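Local structure of C2 toxin component I (Clostridium botulinum, 2J3X) at residues S226-W229 with G230-Y234; S353-S356 with S357-K360. The protein serves as the enzymatic component of the binary C2 toxin, an ADP-ribosyltransferase that transfers ADP-ribose from NAD+ to actin. The protein carries 2 engineered substitutions. All coordinates share one frame; numbering follows the deposited sequence. Where two conformers were deposited one is given.

Contact 1 (S226-W229 with G230-Y234). With SO4 (sulfate ion), chain V.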
# COMPACT_ATOMS: atom_id res chain seq x y z
N SER A 226 -7.65 -11.11 7.79
CA SER A 226 -7.28 -11.83 9.01
C SER A 226 -8.48 -11.90 9.92
O SER A 226 -8.74 -10.99 10.70
CB SER A 226 -6.14 -11.10 9.76
OG SER A 226 -5.74 -11.83 10.94
N GLU A 227 -9.17 -13.02 9.87
CA GLU A 227 -10.24 -13.21 10.84
C GLU A 227 -9.61 -13.29 12.22
O GLU A 227 -10.22 -12.84 13.18
CB GLU A 227 -10.97 -14.50 10.51
CG GLU A 227 -12.12 -14.80 11.49
CD GLU A 227 -13.36 -13.95 11.30
OE1 GLU A 227 -13.39 -13.07 10.46
OE2 GLU A 227 -14.34 -14.14 12.03
N ALA A 228 -8.39 -13.87 12.32
CA ALA A 228 -7.72 -13.99 13.63
C ALA A 228 -7.52 -12.66 14.30
O ALA A 228 -7.60 -12.59 15.54
CB ALA A 228 -6.32 -14.73 13.50
N TRP A 229 -7.21 -11.62 13.52
CA TRP A 229 -7.07 -10.26 14.10
C TRP A 229 -8.37 -9.81 14.75
O TRP A 229 -8.39 -9.27 15.86
CB TRP A 229 -6.64 -9.23 13.04
CG TRP A 229 -6.28 -7.91 13.65
CD1 TRP A 229 -5.03 -7.53 14.09
CD2 TRP A 229 -7.17 -6.82 13.97
NE1 TRP A 229 -5.08 -6.27 14.60
CE2 TRP A 229 -6.37 -5.79 14.56
CE3 TRP A 229 -8.56 -6.58 13.79
CZ2 TRP A 229 -6.88 -4.55 14.95
CZ3 TRP A 229 -9.10 -5.33 14.22
CH2 TRP A 229 -8.25 -4.33 14.81
N GLY A 230 -9.48 -10.03 14.03
CA GLY A 230 -10.79 -9.69 14.59
C GLY A 230 -11.08 -10.53 15.83
O GLY A 230 -11.59 -10.02 16.83
N ALA A 231 -10.78 -11.83 15.81
CA ALA A 231 -11.05 -12.67 16.99
C ALA A 231 -10.23 -12.25 18.21
O ALA A 231 -10.74 -12.24 19.32
CB ALA A 231 -10.76 -14.19 16.65
N GLU A 232 -8.94 -11.93 17.99
CA GLU A 232 -8.01 -11.58 19.07
C GLU A 232 -8.42 -10.28 19.72
O GLU A 232 -8.35 -10.11 20.94
CB GLU A 232 -6.58 -11.39 18.49
CG GLU A 232 -5.91 -12.65 18.10
CD GLU A 232 -4.85 -12.48 16.97
OE1 GLU A 232 -4.43 -11.34 16.61
OE2 GLU A 232 -4.45 -13.54 16.42
N ASN A 233 -8.84 -9.33 18.88
CA ASN A 233 -9.06 -7.96 19.30
C ASN A 233 -10.50 -7.61 19.63
O ASN A 233 -10.74 -6.64 20.34
CB ASN A 233 -8.48 -7.03 18.26
CG ASN A 233 -6.94 -7.07 18.27
OD1 ASN A 233 -6.31 -6.56 19.23
ND2 ASN A 233 -6.32 -7.71 17.27
N TYR A 234 -11.41 -8.40 19.08
CA TYR A 234 -12.85 -8.17 19.27
C TYR A 234 -13.60 -9.41 19.71
O TYR A 234 -14.85 -9.43 19.69
CB TYR A 234 -13.48 -7.56 17.98
CG TYR A 234 -12.98 -6.11 17.84
CD1 TYR A 234 -13.71 -5.05 18.42
CD2 TYR A 234 -11.73 -5.83 17.20
CE1 TYR A 234 -13.21 -3.75 18.37
CE2 TYR A 234 -11.25 -4.54 17.14
CZ TYR A 234 -11.99 -3.53 17.69
OH TYR A 234 -11.51 -2.23 17.68
S SO4 V . -7.67 -16.54 9.81
O1 SO4 V . -6.34 -17.10 9.55
O2 SO4 V . -7.75 -16.54 11.24
O3 SO4 V . -7.87 -15.19 9.30
O4 SO4 V . -8.75 -17.43 9.40

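Contact 2 (S353-S356 with S357-K360)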
# COMPACT_ATOMS: atom_id res chain seq x y z
N SER A 353 -8.79 -6.94 1.02
CA SER A 353 -8.77 -5.89 -0.01
C SER A 353 -9.78 -6.13 -1.12
O SER A 353 -10.23 -5.14 -1.75
CB SER A 353 -7.41 -5.70 -0.69
OG SER A 353 -7.10 -6.80 -1.53
N THR A 354 -10.11 -7.39 -1.42
CA THR A 354 -10.84 -7.66 -2.67
C THR A 354 -11.88 -8.78 -2.51
O THR A 354 -11.78 -9.83 -3.13
CB THR A 354 -9.86 -8.02 -3.79
OG1 THR A 354 -8.81 -7.03 -3.81
CG2 THR A 354 -10.61 -7.95 -5.20
N PRO A 355 -12.92 -8.53 -1.71
CA PRO A 355 -13.98 -9.53 -1.66
C PRO A 355 -14.56 -9.65 -3.09
O PRO A 355 -14.70 -8.63 -3.76
CB PRO A 355 -15.00 -8.90 -0.72
CG PRO A 355 -14.27 -7.87 0.04
CD PRO A 355 -13.21 -7.34 -0.89
N SER A 356 -14.88 -10.87 -3.56
CA SER A 356 -15.33 -11.07 -4.93
C SER A 356 -16.43 -10.14 -5.37
O SER A 356 -16.46 -9.62 -6.53
CB SER A 356 -15.84 -12.53 -5.08
OG SER A 356 -14.72 -13.29 -5.43
N SER A 357 -17.38 -9.91 -4.48
CA SER A 357 -18.54 -9.11 -4.87
C SER A 357 -18.17 -7.63 -5.12
O SER A 357 -18.89 -6.90 -5.80
CB SER A 357 -19.65 -9.29 -3.88
OG SER A 357 -19.36 -8.48 -2.80
N PHE A 358 -16.99 -7.21 -4.66
CA PHE A 358 -16.54 -5.84 -4.94
C PHE A 358 -15.40 -5.74 -5.94
O PHE A 358 -14.86 -4.68 -6.15
CB PHE A 358 -16.19 -5.13 -3.65
CG PHE A 358 -17.31 -5.15 -2.66
CD1 PHE A 358 -18.49 -4.48 -2.95
CD2 PHE A 358 -17.18 -5.83 -1.47
CE1 PHE A 358 -19.54 -4.51 -2.02
CE2 PHE A 358 -18.21 -5.87 -0.55
CZ PHE A 358 -19.37 -5.21 -0.81
N SER A 359 -15.09 -6.83 -6.61
CA SER A 359 -13.86 -6.92 -7.38
C SER A 359 -13.82 -6.05 -8.63
O SER A 359 -12.73 -5.67 -9.10
CB SER A 359 -13.61 -8.39 -7.72
OG SER A 359 -14.58 -8.89 -8.64
N LYS A 360 -14.99 -5.64 -9.12
CA LYS A 360 -15.04 -4.77 -10.29
C LYS A 360 -15.16 -3.30 -9.95
O LYS A 360 -15.37 -2.47 -10.85
CB LYS A 360 -16.20 -5.18 -11.21
CG LYS A 360 -15.98 -6.61 -11.76
CD LYS A 360 -17.10 -6.96 -12.72
CE LYS A 360 -17.23 -8.47 -12.86
NZ LYS A 360 -18.31 -8.76 -13.85

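Contact 1 (S226-W229 with G230-Y234)
Asn233 lies one helical turn beyond Trp229 and sets its amide over one face of the indole. ND2 stands 3.2 Å above the plane of the Trp229 ring, offset toward the rim where NE1 and CE2 lie, while CB of Asn233 makes a CH-pi contact 4.2 Å from the centroid of the six-membered ring. The same ND2 donates to Trp229 O at 3.0 Å (N-H...O 151°). Asn233 N also bonds to this carbonyl, so two donors from one residue grip it, and the amide's rotation is fixed above the ring. The Trp229 side chain leaves with CG opposite the backbone N (chi1 -171°), which lays the indole alongside Tyr234, CZ3 of Trp229 lying 3.7 Å from Tyr234 CE2. The planes meet obliquely at 41°. This is the tight side: both aromatics press on Phe377 of strand 375-377, Trp229 NE1 bonds to Gln293, and Tyr234 OH bonds to Lys289 O. The opposite character belongs to Ala228 and Glu232, which are exposed; Glu232 N bonds to Ala228 O at 2.9 Å, but the position of the Glu232 side chain is doubtful. At the N-terminal end a sulfate, probably from the crystallisation liquor, takes weak bonds from Glu227 N and Ala228 N to its O3, where the helix dipole would probably help hold an anion. At the same helix end Ser226 OG accepts from Trp229 N at 3.0 Å. That is the classic serine N-cap, here starting helix 227-234 in the second ADP-ribosyltransferase-like region of the chain.

Contact 2 (S353-S356 with S357-K360)
Pro355 and Phe358 bring their rings together at a slant across a tight turn. CB of Pro355 lies 3.8 Å from Phe358 CD2, and CG of the proline sits in the plane of the phenyl ring, at its edge. Phe358 has CG beside its backbone N (chi1 -55°), which swings the ring back toward the proline; Ser357 OG lies over one face of the Phe358 ring, 3.6 Å above its plane and near its centre. Phe358 N donates to Pro355 O at 2.8 Å, closing a type I beta-turn with Ser356 and Ser357 at its corners. The turn belongs to the loop that follows strand 347-350, the strand bearing the STS signature of these transferases; by position the loop probably corresponds to the phosphate-nicotinamide loop of relatives. Ser359 points its side chain at Ser356 O: OG, held between backbone N and carbonyl carbon (chi1 68°), donates at 2.9 Å, and Ser359 N adds a second bond of 3.1 Å to that oxygen. Thr354 CG2 meets Ser359 CB at 3.9 Å, while Thr354 OG1 turns to Ser353 OG and to Arg300 of strand 295-301.

How the contacts relate
Contact 1 and contact 2 follow each other along the chain within the same ADP-ribosyltransferase region, their centres 21 Å apart and their nearest atoms about 8 Å apart, without touching. Each adjoins a different signature of the family. Contact 1 is tied to the ExE segment through Ser226 N, which bonds to its middle residue, Gln388. Contact 2 follows the STS strand, and its Ser353 and Thr354 bond to Arg300 on strand 295-301, a strand that probably carries the family's conserved arginine. The loop of contact 2 probably lies beside the NAD site, as in relatives. A glycerol about 3 Å from the Ser356 side chain and another sulfate about 5 Å from it, distinct from the one at the start of helix 227-234, are both probably crystallisation solutes.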